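Local coordinates for putative GH105 family protein (Salmonella enterica subsp. enterica serovar Paratyphi A, PDB 3QWT) that is of unknown function but, as a possible GH105 family member with an alpha/alpha-toroid fold, probably hydrolyses unsaturated uronyl-capped sugars, as its relatives do, at residues C274-G279 against S290-S295; V320-I325 against T374-N379; A226-A231 against D352-I357. All blocks are in the same frame, centred on the assembly; numbering follows the deposited sequence.

Interaction 1. Residues C274-G279 against S290-S295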
loop_
_atom_site.group_PDB
_atom_site.type_symbol
_atom_site.label_atom_id
_atom_site.label_comp_id
_atom_site.label_asym_id
_atom_site.label_seq_id
_atom_site.Cartn_x
_atom_site.Cartn_y
_atom_site.Cartn_z
ATOM N N CYS A 274 18.416 -25.654 -38.156
ATOM C CA CYS A 274 17.754 -25.385 -39.411
ATOM C C CYS A 274 18.621 -24.467 -40.254
ATOM O O CYS A 274 18.360 -24.270 -41.436
ATOM C CB CYS A 274 16.435 -24.642 -39.109
ATOM S SG CYS A 274 14.953 -25.526 -39.594
ATOM N N GLN A 275 19.624 -23.865 -39.619
ATOM C CA GLN A 275 20.404 -22.811 -40.245
ATOM C C GLN A 275 21.298 -23.402 -41.312
ATOM O O GLN A 275 21.984 -24.401 -41.083
ATOM C CB GLN A 275 21.238 -22.061 -39.207
ATOM C CG GLN A 275 21.851 -20.756 -39.700
ATOM C CD GLN A 275 22.578 -20.028 -38.589
ATOM O OE1 GLN A 275 23.035 -20.654 -37.630
ATOM N NE2 GLN A 275 22.676 -18.696 -38.696
ATOM N N ASP A 276 21.274 -22.784 -42.483
ATOM C CA ASP A 276 22.119 -23.204 -43.592
ATOM C C ASP A 276 23.539 -22.709 -43.393
ATOM O O ASP A 276 23.751 -21.640 -42.838
ATOM C CB ASP A 276 21.570 -22.666 -44.911
ATOM C CG ASP A 276 22.500 -22.934 -46.082
ATOM O OD1 ASP A 276 22.552 -24.098 -46.543
ATOM O OD2 ASP A 276 23.180 -21.983 -46.533
ATOM N N GLU A 277 24.506 -23.499 -43.845
ATOM C CA GLU A 277 25.920 -23.128 -43.787
ATOM C C GLU A 277 26.223 -21.625 -43.943
ATOM O O GLU A 277 27.169 -21.115 -43.350
ATOM C CB GLU A 277 26.695 -23.926 -44.841
ATOM C CG GLU A 277 28.134 -23.502 -45.018
ATOM C CD GLU A 277 28.879 -24.398 -45.993
ATOM O OE1 GLU A 277 29.104 -25.588 -45.664
ATOM O OE2 GLU A 277 29.235 -23.909 -47.089
ATOM N N SER A 278 25.425 -20.923 -44.742
ATOM C CA SER A 278 25.651 -19.499 -45.015
ATOM C C SER A 278 25.280 -18.563 -43.865
ATOM O O SER A 278 25.503 -17.351 -43.944
ATOM C CB SER A 278 24.857 -19.086 -46.242
ATOM O OG SER A 278 23.485 -19.356 -46.026
ATOM N N GLY A 279 24.711 -19.123 -42.802
ATOM C CA GLY A 279 24.230 -18.328 -41.691
ATOM C C GLY A 279 22.823 -17.828 -41.949
ATOM O O GLY A 279 22.213 -17.192 -41.090
ATOM N N SER A 290 14.547 -24.793 -50.538
ATOM C CA SER A 290 13.904 -23.492 -50.702
ATOM C C SER A 290 15.035 -22.540 -50.894
ATOM O O SER A 290 16.136 -22.803 -50.424
ATOM C CB SER A 290 13.166 -23.019 -49.438
ATOM O OG SER A 290 12.746 -24.085 -48.626
ATOM N N TYR A 291 14.777 -21.416 -51.545
ATOM C CA TYR A 291 15.785 -20.376 -51.547
ATOM C C TYR A 291 15.982 -19.858 -50.121
ATOM O O TYR A 291 15.082 -19.934 -49.283
ATOM C CB TYR A 291 15.462 -19.251 -52.541
ATOM C CG TYR A 291 14.118 -18.543 -52.409
ATOM C CD1 TYR A 291 13.921 -17.546 -51.461
ATOM C CD2 TYR A 291 13.070 -18.823 -53.286
ATOM C CE1 TYR A 291 12.707 -16.868 -51.364
ATOM C CE2 TYR A 291 11.851 -18.154 -53.196
ATOM C CZ TYR A 291 11.679 -17.180 -52.231
ATOM O OH TYR A 291 10.482 -16.515 -52.131
ATOM N N LEU A 292 17.184 -19.381 -49.835
ATOM C CA LEU A 292 17.454 -18.715 -48.578
ATOM C C LEU A 292 16.727 -17.370 -48.582
ATOM O O LEU A 292 16.521 -16.781 -49.637
ATOM C CB LEU A 292 18.959 -18.515 -48.425
ATOM C CG LEU A 292 19.748 -19.822 -48.448
ATOM C CD1 LEU A 292 21.221 -19.540 -48.561
ATOM C CD2 LEU A 292 19.447 -20.631 -47.199
ATOM N N GLU A 293 16.320 -16.887 -47.412
ATOM C CA GLU A 293 15.620 -15.618 -47.360
ATOM C C GLU A 293 16.209 -14.716 -46.274
ATOM O O GLU A 293 16.189 -15.033 -45.074
ATOM C CB GLU A 293 14.118 -15.849 -47.183
ATOM C CG GLU A 293 13.236 -14.700 -47.646
ATOM C CD GLU A 293 13.250 -13.523 -46.680
ATOM O OE1 GLU A 293 13.303 -12.365 -47.132
ATOM O OE2 GLU A 293 13.202 -13.757 -45.464
ATOM N N ALA A 294 16.733 -13.586 -46.726
ATOM C CA ALA A 294 17.483 -12.658 -45.893
ATOM C C ALA A 294 16.683 -11.906 -44.813
ATOM O O ALA A 294 17.198 -11.641 -43.726
ATOM C CB ALA A 294 18.230 -11.668 -46.782
ATOM N N SER A 295 15.437 -11.555 -45.095
ATOM C CA SER A 295 14.715 -10.711 -44.155
ATOM C C SER A 295 14.283 -11.523 -42.936
ATOM O O SER A 295 14.398 -11.063 -41.798
ATOM C CB SER A 295 13.528 -10.006 -44.815
ATOM O OG SER A 295 12.524 -10.915 -45.234
#
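Two chi1 rotations bring Asp276 and Leu292 together: the carboxylate carbon CG of Asp276 lies anti to the backbone N (chi1 173°), while CG of Leu292 lies anti to its own carbonyl carbon (chi1 -59°). The two side chains then cross at about a right angle, and both Leu292 methyls are engaged. CD2 packs on the aliphatic part of the aspartate, 3.7 Å from Asp276 CB, whereas CD1 lies 3.4 Å from Ser278 OG and 3.7 Å from Asp276 OD2. The leucine thus covers one side of the hydrogen-bonded turn of 274-279. There, Asp276 OD2 accepts twice from Ser278. Ser278 OG meets Asp276 OD2 on its anti lone pair at 2.7 Å, and Ser278 N reaches the same oxygen from above the carboxylate plane at 3.1 Å, with a fairly straight N-H...O angle of 163°. Two donors on one oxygen should hold the carboxylate against rotation. Gly279 N bonds to Asp276 O, closing the turn, and Gln275 NE2 spans the loop to Gly279 O at 2.9 Å, in the amide plane of the glutamine but above the carbonyl plane. On the other segment, Glu293 OE1 accepts from both Ser295 N, at 3.1 Å, and Ser295 OG, while Arg232 also bonds to that hydroxyl. The contact therefore joins an Asx turn, set in a type I beta turn, to the residues leading into a helix N-capped by Glu293, within the connection between helices 255-272 and 294-309 of the toroid.

Interaction 2. Residues V320-I325 against T374-N379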
loop_
_atom_site.group_PDB
_atom_site.type_symbol
_atom_site.label_atom_id
_atom_site.label_comp_id
_atom_site.label_asym_id
_atom_site.label_seq_id
_atom_site.Cartn_x
_atom_site.Cartn_y
_atom_site.Cartn_z
ATOM N N VAL A 320 25.072 -19.000 -33.397
ATOM C CA VAL A 320 24.026 -18.950 -34.408
ATOM C C VAL A 320 23.785 -17.517 -34.893
ATOM O O VAL A 320 23.783 -17.233 -36.103
ATOM C CB VAL A 320 22.722 -19.493 -33.868
ATOM C CG1 VAL A 320 21.593 -19.142 -34.823
ATOM C CG2 VAL A 320 22.842 -20.994 -33.669
ATOM N N ALA A 321 23.586 -16.620 -33.934
ATOM C CA ALA A 321 23.396 -15.203 -34.231
ATOM C C ALA A 321 24.578 -14.657 -35.033
ATOM O O ALA A 321 24.395 -14.037 -36.083
ATOM C CB ALA A 321 23.215 -14.420 -32.951
ATOM N N GLU A 322 25.785 -14.900 -34.527
ATOM C CA GLU A 322 27.024 -14.441 -35.156
ATOM C C GLU A 322 27.156 -14.878 -36.612
ATOM O O GLU A 322 27.555 -14.084 -37.468
ATOM C CB GLU A 322 28.232 -14.928 -34.356
ATOM C CG GLU A 322 29.570 -14.648 -35.007
ATOM C CD GLU A 322 29.951 -13.180 -34.969
ATOM O OE1 GLU A 322 29.353 -12.436 -34.154
ATOM O OE2 GLU A 322 30.851 -12.780 -35.753
ATOM N N LYS A 323 26.831 -16.136 -36.894
ATOM C CA LYS A 323 26.833 -16.609 -38.274
ATOM C C LYS A 323 25.811 -15.832 -39.099
ATOM O O LYS A 323 26.135 -15.315 -40.164
ATOM C CB LYS A 323 26.548 -18.105 -38.353
ATOM C CG LYS A 323 27.531 -18.936 -37.569
ATOM C CD LYS A 323 27.354 -20.418 -37.834
ATOM C CE LYS A 323 28.329 -21.226 -36.983
ATOM N NZ LYS A 323 28.111 -22.691 -37.124
ATOM N N ALA A 324 24.577 -15.744 -38.606
ATOM C CA ALA A 324 23.539 -15.033 -39.346
ATOM C C ALA A 324 23.945 -13.591 -39.633
ATOM O O ALA A 324 23.673 -13.070 -40.705
ATOM C CB ALA A 324 22.201 -15.080 -38.602
ATOM N N ILE A 325 24.582 -12.943 -38.668
ATOM C CA ILE A 325 24.982 -11.550 -38.832
ATOM C C ILE A 325 26.049 -11.402 -39.923
ATOM O O ILE A 325 26.010 -10.470 -40.727
ATOM C CB ILE A 325 25.481 -10.931 -37.507
ATOM C CG1 ILE A 325 24.305 -10.666 -36.540
ATOM C CG2 ILE A 325 26.224 -9.643 -37.778
ATOM C CD1 ILE A 325 23.291 -9.628 -37.043
ATOM N N THR A 374 21.466 -3.344 -35.324
ATOM C CA THR A 374 21.482 -2.459 -34.154
ATOM C C THR A 374 21.675 -3.222 -32.858
ATOM O O THR A 374 22.411 -2.795 -31.969
ATOM C CB THR A 374 20.216 -1.618 -34.055
ATOM O OG1 THR A 374 20.115 -0.775 -35.209
ATOM C CG2 THR A 374 20.265 -0.752 -32.809
ATOM N N GLU A 375 21.003 -4.358 -32.743
ATOM C CA GLU A 375 21.207 -5.213 -31.595
ATOM C C GLU A 375 22.669 -5.692 -31.579
ATOM O O GLU A 375 23.290 -5.805 -30.517
ATOM C CB GLU A 375 20.200 -6.372 -31.609
ATOM C CG GLU A 375 20.401 -7.415 -30.511
ATOM C CD GLU A 375 20.175 -6.894 -29.088
ATOM O OE1 GLU A 375 19.295 -6.049 -28.886
ATOM O OE2 GLU A 375 20.867 -7.353 -28.155
ATOM N N TYR A 376 23.234 -5.938 -32.757
ATOM C CA TYR A 376 24.616 -6.406 -32.831
ATOM C C TYR A 376 25.603 -5.322 -32.385
ATOM O O TYR A 376 26.665 -5.626 -31.823
ATOM C CB TYR A 376 24.944 -6.883 -34.242
ATOM C CG TYR A 376 26.242 -7.668 -34.341
ATOM C CD1 TYR A 376 27.361 -7.125 -34.975
ATOM C CD2 TYR A 376 26.344 -8.952 -33.812
ATOM C CE1 TYR A 376 28.533 -7.825 -35.074
ATOM C CE2 TYR A 376 27.532 -9.671 -33.911
ATOM C CZ TYR A 376 28.622 -9.097 -34.544
ATOM O OH TYR A 376 29.812 -9.787 -34.656
ATOM N N LEU A 377 25.238 -4.061 -32.627
ATOM C CA LEU A 377 26.024 -2.920 -32.165
ATOM C C LEU A 377 26.192 -2.896 -30.651
ATOM O O LEU A 377 27.165 -2.341 -30.146
ATOM C CB LEU A 377 25.407 -1.596 -32.627
ATOM C CG LEU A 377 25.945 -1.059 -33.964
ATOM C CD1 LEU A 377 25.233 0.222 -34.347
ATOM C CD2 LEU A 377 27.456 -0.832 -33.923
ATOM N N ARG A 378 25.250 -3.482 -29.922
ATOM C CA ARG A 378 25.374 -3.516 -28.463
ATOM C C ARG A 378 26.635 -4.257 -28.041
ATOM O O ARG A 378 27.214 -3.954 -27.004
ATOM C CB ARG A 378 24.137 -4.116 -27.793
ATOM C CG ARG A 378 22.913 -3.208 -27.837
ATOM C CD ARG A 378 21.772 -3.814 -27.037
ATOM N NE ARG A 378 21.990 -3.693 -25.596
ATOM C CZ ARG A 378 21.715 -2.594 -24.894
ATOM N NH1 ARG A 378 21.934 -2.556 -23.582
ATOM N NH2 ARG A 378 21.221 -1.526 -25.511
ATOM N N ASN A 379 27.067 -5.212 -28.858
ATOM C CA ASN A 379 28.371 -5.857 -28.654
ATOM C C ASN A 379 29.567 -4.899 -28.692
ATOM O O ASN A 379 30.678 -5.276 -28.315
ATOM C CB ASN A 379 28.592 -6.988 -29.661
ATOM C CG ASN A 379 27.811 -8.231 -29.315
ATOM O OD1 ASN A 379 27.410 -8.422 -28.175
ATOM N ND2 ASN A 379 27.596 -9.089 -30.300
#
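This is a buried helix-to-helix contact made by side chains alone, pairing 320-325 of helix 318-330 with the C-terminal part of helix 363-377, and it combines a CH-pi contact with a single hydrogen bond. Tyr376 supplies both. Over one face of its ring stands the Ile325 methyl CG2, 3.8 Å from the centroid and only 3° off the ring normal, so the branch sits almost exactly above the ring centre. The second branch of the isoleucine widens the packing, Ile325 CG1 lying 3.8 Å from Tyr376 CD2. With CG of Tyr376 anti to the backbone N (chi1 -167°), the ring reaches across to helix 318-330, and its hydroxyl OH donates to Glu322 OE1 at 2.7 Å. The oxygen receives it on its syn lone pair and lies near the ring plane at the edge, although carboxylate and ring planes are 42° apart. Glu322 gets there by a bend at chi2 that carries its end nearer than its CB would suggest. Its other oxygen, OE2, forms a salt bridge with Arg326 one turn on, which probably keeps the carboxylate ionised and steadies it as an acceptor. Phe20 touches both Glu322 and Tyr376, and helix 23-37 meets the tyrosine through Leu26. Elsewhere on the two segments, Ala321 and Glu375 both pack on Leu305 of helix 294-309, and Leu377 packs on Tyr79 of helix 67-83.

Interaction 3. Residues A226-A231 against D352-I357; sequences ANARWA and DFYRHI
Ala228 and Trp230 meet the same aromatic ring, that of Tyr354. The methyl CB of Ala228 stands over one face, offset toward the rim, with its closest approach 3.3 Å to Tyr354 CE2, a tight fit; measured to the centroid the CH-pi distance is 3.7 Å, 29° off the normal. Trp230 meets the ring at the carbon across from CE2: its CD1 is 3.7 Å from Tyr354 CD1, and the two ring planes are inclined at 43°, so the pair is oblique. With CG of Trp230 anti to the backbone N (chi1 175°), one face of the indole is turned to the CD1/CE1 side of the tyrosine. The face of the phenol opposite Ala228 is taken by Phe353 CD2, 3.7 Å above the ring centre, so the ring is held between two hydrocarbon groups. Its hydroxyl is gripped beyond the segments by His215 ND1 and Gly348 N, and by a water whose oxygen is 2.6 Å from Tyr354 OH; that water links only weakly to Ala226 N. His215 recurs in the second shell, meeting the Trp230 ring and pairing with the backbone of Ala228, and so probably helps to position both. A glycerol, probably from the crystallisation liquor, lies about 6 Å from the Trp230 side chain, consistent with a pocket among the loops of the alpha/alpha toroid.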
loop_
_atom_site.group_PDB
_atom_site.type_symbol
_atom_site.label_atom_id
_atom_site.label_comp_id
_atom_site.label_asym_id
_atom_site.label_seq_id
_atom_site.Cartn_x
_atom_site.Cartn_y
_atom_site.Cartn_z
ATOM N N ALA A 226 -1.436 -24.987 -45.583
ATOM C CA ALA A 226 -0.380 -25.842 -46.120
ATOM C C ALA A 226 0.574 -26.359 -45.039
ATOM O O ALA A 226 1.559 -27.019 -45.356
ATOM C CB ALA A 226 0.396 -25.097 -47.192
ATOM N N ASN A 227 0.283 -26.069 -43.771
ATOM C CA ASN A 227 1.212 -26.400 -42.687
ATOM C C ASN A 227 2.620 -25.899 -43.006
ATOM O O ASN A 227 3.604 -26.608 -42.822
ATOM C CB ASN A 227 1.239 -27.910 -42.406
ATOM C CG ASN A 227 -0.054 -28.424 -41.785
ATOM O OD1 ASN A 227 -1.052 -27.714 -41.697
ATOM N ND2 ASN A 227 -0.039 -29.670 -41.363
ATOM N N ALA A 228 2.702 -24.659 -43.471
ATOM C CA ALA A 228 3.972 -24.074 -43.871
ATOM C C ALA A 228 4.789 -23.570 -42.687
ATOM O O ALA A 228 4.315 -22.782 -41.866
ATOM C CB ALA A 228 3.740 -22.943 -44.882
ATOM N N ARG A 229 6.026 -24.035 -42.588
ATOM C CA ARG A 229 6.900 -23.529 -41.554
ATOM C C ARG A 229 7.696 -22.410 -42.197
ATOM O O ARG A 229 8.880 -22.547 -42.512
ATOM C CB ARG A 229 7.764 -24.642 -40.957
ATOM C CG ARG A 229 6.912 -25.722 -40.318
ATOM C CD ARG A 229 7.731 -26.852 -39.702
ATOM N NE ARG A 229 6.859 -27.837 -39.068
ATOM C CZ ARG A 229 6.398 -28.925 -39.682
ATOM N NH1 ARG A 229 6.737 -29.164 -40.932
ATOM N NH2 ARG A 229 5.600 -29.775 -39.048
ATOM N N TRP A 230 7.007 -21.294 -42.393
ATOM C CA TRP A 230 7.519 -20.210 -43.222
ATOM C C TRP A 230 8.481 -19.326 -42.443
ATOM O O TRP A 230 8.228 -18.971 -41.294
ATOM C CB TRP A 230 6.353 -19.410 -43.794
ATOM C CG TRP A 230 6.739 -18.204 -44.575
ATOM C CD1 TRP A 230 7.574 -18.163 -45.640
ATOM C CD2 TRP A 230 6.265 -16.861 -44.379
ATOM N NE1 TRP A 230 7.672 -16.879 -46.110
ATOM C CE2 TRP A 230 6.873 -16.060 -45.359
ATOM C CE3 TRP A 230 5.394 -16.261 -43.461
ATOM C CZ2 TRP A 230 6.646 -14.685 -45.456
ATOM C CZ3 TRP A 230 5.161 -14.882 -43.557
ATOM C CH2 TRP A 230 5.789 -14.115 -44.542
ATOM N N ALA A 231 9.596 -18.986 -43.076
ATOM C CA ALA A 231 10.677 -18.278 -42.396
ATOM C C ALA A 231 10.274 -16.905 -41.849
ATOM O O ALA A 231 10.278 -16.690 -40.634
ATOM C CB ALA A 231 11.891 -18.152 -43.317
ATOM N N ASP A 352 4.385 -25.205 -52.475
ATOM C CA ASP A 352 4.920 -24.548 -53.656
ATOM C C ASP A 352 4.662 -23.040 -53.619
ATOM O O ASP A 352 5.516 -22.247 -54.026
ATOM C CB ASP A 352 4.330 -25.168 -54.924
ATOM C CG ASP A 352 5.092 -26.401 -55.382
ATOM O OD1 ASP A 352 6.207 -26.639 -54.878
ATOM O OD2 ASP A 352 4.582 -27.121 -56.262
ATOM N N PHE A 353 3.489 -22.653 -53.115
ATOM C CA PHE A 353 3.106 -21.244 -53.047
ATOM C C PHE A 353 4.198 -20.415 -52.386
ATOM O O PHE A 353 4.504 -19.315 -52.827
ATOM C CB PHE A 353 1.784 -21.080 -52.291
ATOM C CG PHE A 353 1.490 -19.670 -51.876
ATOM C CD1 PHE A 353 0.675 -18.856 -52.649
ATOM C CD2 PHE A 353 2.023 -19.154 -50.712
ATOM C CE1 PHE A 353 0.397 -17.550 -52.260
ATOM C CE2 PHE A 353 1.747 -17.848 -50.317
ATOM C CZ PHE A 353 0.936 -17.047 -51.088
ATOM N N TYR A 354 4.780 -20.956 -51.322
ATOM C CA TYR A 354 5.823 -20.262 -50.583
ATOM C C TYR A 354 7.135 -20.296 -51.333
ATOM O O TYR A 354 7.937 -19.366 -51.236
ATOM C CB TYR A 354 5.988 -20.881 -49.193
ATOM C CG TYR A 354 4.804 -20.592 -48.313
ATOM C CD1 TYR A 354 4.730 -19.410 -47.585
ATOM C CD2 TYR A 354 3.739 -21.473 -48.245
ATOM C CE1 TYR A 354 3.637 -19.130 -46.796
ATOM C CE2 TYR A 354 2.638 -21.202 -47.468
ATOM C CZ TYR A 354 2.594 -20.030 -46.739
ATOM O OH TYR A 354 1.503 -19.755 -45.958
ATOM N N ARG A 355 7.337 -21.371 -52.089
ATOM C CA ARG A 355 8.581 -21.582 -52.811
ATOM C C ARG A 355 8.792 -20.572 -53.935
ATOM O O ARG A 355 9.926 -20.194 -54.211
ATOM C CB ARG A 355 8.657 -23.012 -53.356
ATOM C CG ARG A 355 8.755 -24.077 -52.266
ATOM C CD ARG A 355 8.662 -25.484 -52.851
ATOM N NE ARG A 355 8.795 -26.522 -51.827
ATOM C CZ ARG A 355 7.875 -27.453 -51.574
ATOM N NH1 ARG A 355 6.742 -27.482 -52.268
ATOM N NH2 ARG A 355 8.086 -28.356 -50.623
ATOM N N HIS A 356 7.706 -20.117 -54.553
ATOM C CA HIS A 356 7.825 -19.248 -55.719
ATOM C C HIS A 356 7.463 -17.765 -55.498
ATOM O O HIS A 356 7.114 -17.062 -56.442
ATOM C CB HIS A 356 7.037 -19.833 -56.895
ATOM C CG HIS A 356 7.353 -21.270 -57.166
ATOM N ND1 HIS A 356 6.407 -22.269 -57.088
ATOM C CD2 HIS A 356 8.517 -21.879 -57.496
ATOM C CE1 HIS A 356 6.972 -23.431 -57.362
ATOM N NE2 HIS A 356 8.252 -23.223 -57.615
ATOM N N ILE A 357 7.555 -17.290 -54.259
ATOM C CA ILE A 357 7.386 -15.865 -53.984
ATOM C C ILE A 357 8.516 -15.057 -54.636
ATOM O O ILE A 357 9.684 -15.389 -54.479
ATOM C CB ILE A 357 7.382 -15.579 -52.456
ATOM C CG1 ILE A 357 6.225 -16.305 -51.773
ATOM C CG2 ILE A 357 7.311 -14.086 -52.179
ATOM C CD1 ILE A 357 4.872 -15.746 -52.114
HETATM O O HOH W 1 0.181 -21.963 -45.526
#

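From the N terminus, 226-231 comes first and is met by 352-357, so interaction 3 closes a long loop just before helix 363-377. Interaction 1, 274-279 with 290-295, closes a short one wholly nested within it. Interaction 2 opens at 320-325, after interaction 1 has closed, and ends at 374-379; it therefore crosses interaction 3, their segments alternating. Interaction 1 touches both others: Gln275 NE2 lies 3.2 Å from Val320 O, a probable hydrogen bond to interaction 2, and Tyr291 OH lies 2.7 Å from Ile357 O, a probable but weak one to interaction 3. It thus links helix 318-330 to the loop region near helix 351-355, while interactions 2 and 3 stay about 12 Å apart at their nearest atoms.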